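Local coordinates for protein colicin-B (Escherichia coli, PDB 1RH1) that kills Escherichia coli and close relatives by forming channels that depolarise the cytoplasmic membrane and dissipate cellular energy, at residues K211-S215 / V226-G230; K335-L340 / A479-G483. All coordinates share one frame; numbering follows the deposited sequence.

Interaction 1: K211-S215 / V226-G230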
loop_
_atom_site.group_PDB
_atom_site.type_symbol
_atom_site.label_atom_id
_atom_site.label_comp_id
_atom_site.label_asym_id
_atom_site.label_seq_id
_atom_site.Cartn_x
_atom_site.Cartn_y
_atom_site.Cartn_z
ATOM N N LYS A 211 -20.440 -38.603 -11.160
ATOM C CA LYS A 211 -19.190 -38.754 -11.881
ATOM C C LYS A 211 -18.797 -37.454 -12.567
ATOM O O LYS A 211 -19.605 -36.826 -13.252
ATOM C CB LYS A 211 -19.310 -39.839 -12.940
ATOM C CG LYS A 211 -17.980 -40.136 -13.647
ATOM C CD LYS A 211 -18.230 -40.941 -14.923
ATOM C CE LYS A 211 -16.973 -41.307 -15.753
ATOM N NZ LYS A 211 -16.065 -42.247 -15.108
ATOM N N ASP A 212 -17.545 -37.055 -12.307
ATOM C CA ASP A 212 -16.896 -35.905 -12.930
ATOM C C ASP A 212 -17.566 -34.539 -12.763
ATOM O O ASP A 212 -17.583 -33.695 -13.668
ATOM C CB ASP A 212 -16.696 -36.232 -14.441
ATOM C CG ASP A 212 -15.584 -37.230 -14.815
ATOM O OD1 ASP A 212 -15.299 -37.374 -15.999
ATOM O OD2 ASP A 212 -14.984 -37.873 -13.956
ATOM N N VAL A 213 -18.113 -34.349 -11.563
ATOM C CA VAL A 213 -18.832 -33.165 -11.137
ATOM C C VAL A 213 -18.318 -32.980 -9.717
ATOM O O VAL A 213 -18.333 -33.904 -8.889
ATOM C CB VAL A 213 -20.378 -33.433 -11.178
ATOM C CG1 VAL A 213 -21.169 -32.514 -10.268
ATOM C CG2 VAL A 213 -20.895 -33.113 -12.553
ATOM N N TYR A 214 -17.838 -31.756 -9.469
ATOM C CA TYR A 214 -17.242 -31.349 -8.200
ATOM C C TYR A 214 -17.815 -30.002 -7.812
ATOM O O TYR A 214 -18.262 -29.297 -8.711
ATOM C CB TYR A 214 -15.715 -31.209 -8.340
ATOM C CG TYR A 214 -15.037 -32.469 -8.855
ATOM C CD1 TYR A 214 -14.869 -32.653 -10.227
ATOM C CD2 TYR A 214 -14.659 -33.474 -7.969
ATOM C CE1 TYR A 214 -14.338 -33.848 -10.714
ATOM C CE2 TYR A 214 -14.123 -34.670 -8.455
ATOM C CZ TYR A 214 -13.972 -34.846 -9.824
ATOM O OH TYR A 214 -13.472 -36.036 -10.317
ATOM N N SER A 215 -17.837 -29.600 -6.533
ATOM C CA SER A 215 -18.306 -28.270 -6.144
ATOM C C SER A 215 -17.209 -27.488 -5.436
ATOM O O SER A 215 -16.495 -28.038 -4.594
ATOM C CB SER A 215 -19.514 -28.322 -5.193
ATOM O OG SER A 215 -19.226 -28.787 -3.878
ATOM N N VAL A 226 -20.913 -25.420 -8.944
ATOM C CA VAL A 226 -20.737 -26.803 -9.335
ATOM C C VAL A 226 -19.957 -26.742 -10.621
ATOM O O VAL A 226 -20.336 -26.015 -11.539
ATOM C CB VAL A 226 -22.114 -27.472 -9.532
ATOM C CG1 VAL A 226 -22.025 -28.727 -10.369
ATOM C CG2 VAL A 226 -22.624 -27.947 -8.198
ATOM N N LEU A 227 -18.855 -27.491 -10.681
ATOM C CA LEU A 227 -18.028 -27.534 -11.882
ATOM C C LEU A 227 -18.112 -28.910 -12.529
ATOM O O LEU A 227 -17.772 -29.930 -11.942
ATOM C CB LEU A 227 -16.599 -27.199 -11.489
ATOM C CG LEU A 227 -16.424 -25.830 -10.868
ATOM C CD1 LEU A 227 -15.337 -25.846 -9.823
ATOM C CD2 LEU A 227 -16.182 -24.846 -11.985
ATOM N N SER A 228 -18.636 -28.944 -13.746
ATOM C CA SER A 228 -18.757 -30.164 -14.499
ATOM C C SER A 228 -17.554 -30.248 -15.434
ATOM O O SER A 228 -17.490 -29.659 -16.521
ATOM C CB SER A 228 -20.068 -30.120 -15.255
ATOM O OG SER A 228 -20.254 -31.286 -16.045
ATOM N N VAL A 229 -16.565 -31.010 -14.951
ATOM C CA VAL A 229 -15.291 -31.162 -15.642
ATOM C C VAL A 229 -15.201 -32.351 -16.567
ATOM O O VAL A 229 -14.143 -32.605 -17.145
ATOM C CB VAL A 229 -14.115 -31.287 -14.660
ATOM C CG1 VAL A 229 -14.160 -30.110 -13.687
ATOM C CG2 VAL A 229 -14.142 -32.646 -13.980
ATOM N N GLY A 230 -16.313 -33.078 -16.680
ATOM C CA GLY A 230 -16.400 -34.298 -17.475
ATOM C C GLY A 230 -15.998 -34.178 -18.929
ATOM O O GLY A 230 -15.024 -34.781 -19.357
#
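Y214 and L227 face each other as an antiparallel hydrogen-bonded pair, and the two bonds between their backbones are the firm part of this contact. Y214 N gives its hydrogen to L227 O at 3.1 Å. The return bond, from L227 N to Y214 O, is shorter at 2.7 Å, and both are nearly straight. Each of these carbonyl oxygens also meets a CA-H: L227 O that of V213, Y214 O that of V226. Beyond the strand pairing, V229 N reaches D212 O in a weak, bent bond of 3.1 Å, where 211-215 turns a corner.

Apolar contacts follow the alternation of the strands. On the face shared by V213, S215, V226 and S228, V213 CG1 meets V226 CG1 at 3.9 Å, and V200 of strand 189-201 touches both V213 and S215. On the other face lies the Y214 ring. V229 CG2 comes to its edge, in the ring plane, 3.5 Å from Y214 CE1; with CG1 of V229 anti to its carbonyl carbon (chi1 -53°), CG2 is held between backbone N and C and aimed at the tyrosine. P273 and S276, in loops, touch the Y214 side chain.

Strands 189-201 and 87-90 bond to the outer edges of 213-216 and 225-228 respectively, so the pair is a beta hairpin set inside the mixed sheet of colicin B's N-terminal half.

Interaction 2: K335-L340 / A479-G483; sequences KVGEYL and ATVVG
Helix 335-340, the end of the long helix 291-340, crosses helix 479-483, the first turn of 479-495, at -113° with the segment axes 9.6 Å apart, and V336 and G483 bring their CA atoms within 5.8 Å of each other.

Y339 lays its ring across the start of the second helix. Its CG stands anti to the backbone N (chi1 176°), which carries the ring away from its own helix and over A479. There the methyl group sits almost on the ring normal: A479 CB is 4.0 Å from the centroid of the Y339 ring and 9° off the perpendicular, a CH-pi contact over one face. At the ring's edge, near its plane, G483 CA lies 4.2 Å from Y339 CD2. Because residue 483 has no side chain, the aromatic edge can come this close to the helix backbone. L340 adds a looser touch, L340 CD1 lying 3.9 Å from G483 O.

V482 fills the other part of the interface, pointing its side chain toward 335-340. Its CG1 meets V336 CG2 at 3.9 Å, the two valines crossing at a slant, while V336 CG2 also rests 3.6 Å from V482 O. K335 runs across V482 at about a right angle, extended as far as CE and then bent at its last torsion. The bend sets K335 NZ 3.4 Å from both V482 CG1 and V482 CG2, and the ammonium hydrogen-bonds L472 O of helix 457-472, whose L472 side chain also packs on V336 and V482.

Across these segments the adhesion is therefore mostly apolar and aromatic, with some side-chain carbons resting on backbone oxygens, and the lysine's polar bond goes to a third helix. Such contacts fit a pore-forming domain in its soluble, helix-bundled state, where 479-483 belongs to a predicted membrane-spanning segment.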
loop_
_atom_site.group_PDB
_atom_site.type_symbol
_atom_site.label_atom_id
_atom_site.label_comp_id
_atom_site.label_asym_id
_atom_site.label_seq_id
_atom_site.Cartn_x
_atom_site.Cartn_y
_atom_site.Cartn_z
ATOM N N LYS A 335 33.777 17.450 12.278
ATOM C CA LYS A 335 34.410 18.755 12.540
ATOM C C LYS A 335 34.699 19.071 13.999
ATOM O O LYS A 335 35.833 19.350 14.378
ATOM C CB LYS A 335 33.550 19.894 11.992
ATOM C CG LYS A 335 33.942 21.354 12.304
ATOM C CD LYS A 335 33.151 22.256 11.362
ATOM C CE LYS A 335 33.588 23.723 11.293
ATOM N NZ LYS A 335 33.120 24.531 12.409
ATOM N N VAL A 336 33.703 19.044 14.870
ATOM C CA VAL A 336 33.952 19.284 16.282
ATOM C C VAL A 336 34.825 18.150 16.809
ATOM O O VAL A 336 35.730 18.382 17.588
ATOM C CB VAL A 336 32.573 19.378 16.984
ATOM C CG1 VAL A 336 32.729 19.591 18.458
ATOM C CG2 VAL A 336 31.813 20.578 16.455
ATOM N N GLY A 337 34.645 16.939 16.297
ATOM C CA GLY A 337 35.398 15.766 16.695
ATOM C C GLY A 337 36.908 15.926 16.627
ATOM O O GLY A 337 37.517 15.771 17.692
ATOM N N GLU A 338 37.555 16.261 15.483
ATOM C CA GLU A 338 39.013 16.395 15.454
ATOM C C GLU A 338 39.515 17.629 16.260
ATOM O O GLU A 338 40.570 18.218 16.009
ATOM C CB GLU A 338 39.528 16.414 13.936
ATOM C CG GLU A 338 39.604 15.087 13.045
ATOM C CD GLU A 338 40.817 14.083 12.945
ATOM O OE1 GLU A 338 41.193 13.684 11.838
ATOM O OE2 GLU A 338 41.346 13.597 13.943
ATOM N N TYR A 339 38.804 18.015 17.334
ATOM C CA TYR A 339 39.186 19.033 18.313
ATOM C C TYR A 339 38.712 18.605 19.712
ATOM O O TYR A 339 39.471 18.724 20.669
ATOM C CB TYR A 339 38.569 20.434 17.978
ATOM C CG TYR A 339 38.914 21.445 19.064
ATOM C CD1 TYR A 339 40.260 21.725 19.354
ATOM C CD2 TYR A 339 37.905 22.008 19.846
ATOM C CE1 TYR A 339 40.601 22.551 20.426
ATOM C CE2 TYR A 339 38.243 22.837 20.923
ATOM C CZ TYR A 339 39.586 23.095 21.208
ATOM O OH TYR A 339 39.921 23.870 22.299
ATOM N N LEU A 340 37.470 18.135 19.877
ATOM C CA LEU A 340 36.942 17.734 21.171
ATOM C C LEU A 340 37.127 16.279 21.511
ATOM O O LEU A 340 36.892 15.877 22.658
ATOM C CB LEU A 340 35.448 17.992 21.301
ATOM C CG LEU A 340 34.971 19.369 21.650
ATOM C CD1 LEU A 340 33.500 19.314 21.893
ATOM C CD2 LEU A 340 35.616 19.854 22.919
ATOM N N ALA A 479 38.666 27.345 16.869
ATOM C CA ALA A 479 38.440 26.042 17.469
ATOM C C ALA A 479 37.836 26.008 18.872
ATOM O O ALA A 479 37.125 25.060 19.232
ATOM C CB ALA A 479 39.729 25.276 17.548
ATOM N N THR A 480 38.084 27.053 19.672
ATOM C CA THR A 480 37.578 27.097 21.039
ATOM C C THR A 480 36.080 27.186 20.985
ATOM O O THR A 480 35.372 26.403 21.610
ATOM C CB THR A 480 38.067 28.304 21.808
ATOM O OG1 THR A 480 39.398 28.547 21.404
ATOM C CG2 THR A 480 38.055 28.064 23.303
ATOM N N VAL A 481 35.678 28.127 20.126
ATOM C CA VAL A 481 34.306 28.453 19.813
ATOM C C VAL A 481 33.639 27.271 19.137
ATOM O O VAL A 481 32.630 26.827 19.668
ATOM C CB VAL A 481 34.307 29.690 18.920
ATOM C CG1 VAL A 481 32.903 30.150 18.628
ATOM C CG2 VAL A 481 35.015 30.809 19.653
ATOM N N VAL A 482 34.134 26.704 18.029
ATOM C CA VAL A 482 33.522 25.532 17.393
ATOM C C VAL A 482 33.278 24.395 18.390
ATOM O O VAL A 482 32.282 23.679 18.285
ATOM C CB VAL A 482 34.432 25.056 16.236
ATOM C CG1 VAL A 482 34.008 23.735 15.594
ATOM C CG2 VAL A 482 34.335 26.141 15.186
ATOM N N GLY A 483 34.152 24.251 19.388
ATOM C CA GLY A 483 33.919 23.278 20.431
ATOM C C GLY A 483 32.705 23.637 21.303
ATOM O O GLY A 483 31.855 22.787 21.576
#

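The two contacts lie at opposite ends of an elongated molecule, their centres about 82 Å apart, and share no secondary-structure element. Both are partly buried. Interaction 1 is local: a few residues separate its strands, and backbone hydrogen bonds fix them to one another within a wider sheet. Interaction 2 is long-range, joining helices 139 residues apart in sequence through side chains on one helix packing against side chains and backbone of the other, with part of its surface at the exposed outside of the bundle. The pair thus illustrates how strands are joined mainly by their backbones, whereas helices, whose backbone groups are largely used internally, meet here mainly through side chains. Helix 291-340, which supplies one side of interaction 2, also spans the distance between the two halves.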